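Local structure of CdiI toxin (Salmonella enterica subsp. enterica serovar Rubislaw str. ATCC 10717, 4ZQU) at residues S61-P66 with W73-V78. The protein serves as the immunity protein of a bacterial contact-dependent growth inhibition system, neutralizing the toxic activity of its cognate CdiA toxin. Numbering follows the deposited sequence.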
loop_
_atom_site.group_PDB
_atom_site.type_symbol
_atom_site.label_atom_id
_atom_site.label_comp_id
_atom_site.label_asym_id
_atom_site.label_seq_id
_atom_site.Cartn_x
_atom_site.Cartn_y
_atom_site.Cartn_z
ATOM N N SER B 61 12.853 0.894 -12.935
ATOM C CA SER B 61 12.254 0.167 -11.827
ATOM C C SER B 61 13.130 -0.999 -11.399
ATOM O O SER B 61 13.759 -1.656 -12.230
ATOM C CB SER B 61 10.859 -0.331 -12.203
ATOM O OG SER B 61 10.244 -0.989 -11.111
ATOM N N ARG B 62 13.165 -1.249 -10.095
ATOM C CA ARG B 62 13.970 -2.327 -9.544
ATOM C C ARG B 62 13.113 -3.461 -8.994
ATOM O O ARG B 62 12.074 -3.231 -8.379
ATOM C CB ARG B 62 14.886 -1.797 -8.442
ATOM C CG ARG B 62 16.002 -0.903 -8.938
ATOM C CD ARG B 62 16.906 -0.497 -7.796
ATOM N NE ARG B 62 16.256 0.449 -6.895
ATOM C CZ ARG B 62 16.587 0.610 -5.618
ATOM N NH1 ARG B 62 17.556 -0.124 -5.085
ATOM N NH2 ARG B 62 15.945 1.500 -4.872
ATOM N N PHE B 63 13.565 -4.686 -9.235
ATOM C CA PHE B 63 12.941 -5.879 -8.684
ATOM C C PHE B 63 13.705 -6.267 -7.422
ATOM O O PHE B 63 14.712 -6.969 -7.486
ATOM C CB PHE B 63 12.948 -7.007 -9.716
ATOM C CG PHE B 63 12.145 -8.203 -9.318
ATOM C CD1 PHE B 63 10.824 -8.069 -8.936
ATOM C CD2 PHE B 63 12.706 -9.468 -9.351
ATOM C CE1 PHE B 63 10.080 -9.174 -8.575
ATOM C CE2 PHE B 63 11.966 -10.578 -8.994
ATOM C CZ PHE B 63 10.651 -10.432 -8.606
ATOM N N VAL B 64 13.223 -5.799 -6.276
ATOM C CA VAL B 64 14.057 -5.731 -5.084
ATOM C C VAL B 64 13.303 -6.087 -3.797
ATOM O O VAL B 64 12.111 -5.810 -3.664
ATOM C CB VAL B 64 14.682 -4.309 -4.972
ATOM C CG1 VAL B 64 13.606 -3.238 -5.098
ATOM C CG2 VAL B 64 15.494 -4.134 -3.692
ATOM N N LEU B 65 14.007 -6.728 -2.866
ATOM C CA LEU B 65 13.485 -7.040 -1.535
ATOM C C LEU B 65 14.306 -6.319 -0.462
ATOM O O LEU B 65 15.407 -5.853 -0.745
ATOM C CB LEU B 65 13.503 -8.552 -1.304
ATOM C CG LEU B 65 12.322 -9.310 -1.903
ATOM C CD1 LEU B 65 12.548 -10.805 -1.801
ATOM C CD2 LEU B 65 11.037 -8.908 -1.198
ATOM N N PRO B 66 13.770 -6.209 0.771
ATOM C CA PRO B 66 14.522 -5.515 1.826
ATOM C C PRO B 66 15.884 -6.142 2.112
ATOM O O PRO B 66 16.886 -5.434 2.221
ATOM C CB PRO B 66 13.611 -5.645 3.050
ATOM C CG PRO B 66 12.249 -5.805 2.492
ATOM C CD PRO B 66 12.415 -6.581 1.221
ATOM N N TRP B 73 11.287 -19.498 -0.175
ATOM C CA TRP B 73 11.732 -19.381 -1.556
ATOM C C TRP B 73 11.761 -17.915 -1.952
ATOM O O TRP B 73 10.829 -17.166 -1.652
ATOM C CB TRP B 73 10.812 -20.156 -2.504
ATOM C CG TRP B 73 11.211 -20.057 -3.956
ATOM C CD1 TRP B 73 12.025 -20.913 -4.642
ATOM C CD2 TRP B 73 10.815 -19.044 -4.894
ATOM N NE1 TRP B 73 12.160 -20.498 -5.946
ATOM C CE2 TRP B 73 11.429 -19.354 -6.127
ATOM C CE3 TRP B 73 10.003 -17.908 -4.814
ATOM C CZ2 TRP B 73 11.255 -18.568 -7.266
ATOM C CZ3 TRP B 73 9.833 -17.130 -5.947
ATOM C CH2 TRP B 73 10.456 -17.464 -7.156
ATOM N N ILE B 74 12.830 -17.499 -2.619
ATOM C CA ILE B 74 12.884 -16.151 -3.163
ATOM C C ILE B 74 13.319 -16.197 -4.622
ATOM O O ILE B 74 14.080 -17.076 -5.025
ATOM C CB ILE B 74 13.832 -15.242 -2.354
ATOM C CG1 ILE B 74 15.216 -15.882 -2.218
ATOM C CG2 ILE B 74 13.242 -14.940 -0.986
ATOM C CD1 ILE B 74 16.269 -15.277 -3.131
ATOM N N HIS B 75 12.819 -15.249 -5.408
ATOM C CA HIS B 75 13.150 -15.166 -6.823
ATOM C C HIS B 75 14.653 -14.978 -7.025
ATOM O O HIS B 75 15.275 -14.145 -6.365
ATOM C CB HIS B 75 12.377 -14.023 -7.479
ATOM C CG HIS B 75 12.151 -14.212 -8.947
ATOM N ND1 HIS B 75 13.150 -14.032 -9.879
ATOM C CD2 HIS B 75 11.045 -14.560 -9.636
ATOM C CE1 HIS B 75 12.664 -14.267 -11.084
ATOM N NE2 HIS B 75 11.390 -14.588 -10.970
ATOM N N PRO B 76 15.248 -15.768 -7.932
ATOM C CA PRO B 76 16.688 -15.704 -8.204
ATOM C C PRO B 76 17.139 -14.400 -8.864
ATOM O O PRO B 76 18.337 -14.133 -8.929
ATOM C CB PRO B 76 16.917 -16.891 -9.147
ATOM C CG PRO B 76 15.592 -17.165 -9.745
ATOM C CD PRO B 76 14.596 -16.856 -8.679
ATOM N N GLU B 77 16.195 -13.602 -9.344
ATOM C CA GLU B 77 16.533 -12.372 -10.051
ATOM C C GLU B 77 16.481 -11.149 -9.142
ATOM O O GLU B 77 16.951 -10.070 -9.512
ATOM C CB GLU B 77 15.585 -12.161 -11.230
ATOM C CG GLU B 77 15.973 -12.896 -12.497
ATOM C CD GLU B 77 15.079 -12.524 -13.660
ATOM O OE1 GLU B 77 14.135 -13.288 -13.961
ATOM O OE2 GLU B 77 15.326 -11.464 -14.274
ATOM N N VAL B 78 15.906 -11.316 -7.956
ATOM C CA VAL B 78 15.610 -10.179 -7.093
ATOM C C VAL B 78 16.887 -9.588 -6.490
ATOM O O VAL B 78 17.845 -10.306 -6.201
ATOM C CB VAL B 78 14.614 -10.576 -5.968
ATOM C CG1 VAL B 78 15.298 -11.395 -4.881
ATOM C CG2 VAL B 78 13.963 -9.341 -5.373
#
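Phe63 and His75 form a T-shaped aromatic pair: the phenyl edge is directed at the imidazole face, with the two planes at 87° and the ring centroids 5.2 Å apart. The leading atom is Phe63 CE2, which comes within 3.6 Å of His75 CG, over one face of the imidazole and offset toward its rim. In Phe63, CG is anti to the backbone N (chi1 -171°), which carries the ring toward 73-78. The imidazole is held from within its own segment, where Glu77 N donates to His75 ND1 at 3.1 Å, nearly in the ring plane. Histidine thus offers an acceptor at its edge and a flat surface to the phenyl.

This bond lies inside a type I beta turn from His75 to Val78, whose own bond, Val78 N to His75 O, is weak; Pro76, whose ring restricts phi, takes its second position. The turn leads the chain into strand 79-80, which pairs with strand 64-65 as a two-stranded parallel sheet.

Apolar packing centres on Val78. Its CG2 lies over one face of the Phe63 ring, toward the rim, and also meets Leu65 CG at 3.8 Å; a compact branched residue can fill this place between two larger side chains. Leu65 CD1 also approaches Ile74 CG2 at 4.3 Å, while Leu65 packs on Arg29 of the CdiA-CT toxin chain.

Against the backbone, Val78 CG2 abuts Phe63 O at 3.3 Å and Leu65 N at 3.6 Å, and Val78 CA gives a CA-H...O contact to Phe63 O at 3.4 Å. Tyr27 stacks on Phe63 and also touches Leu65 and Val78.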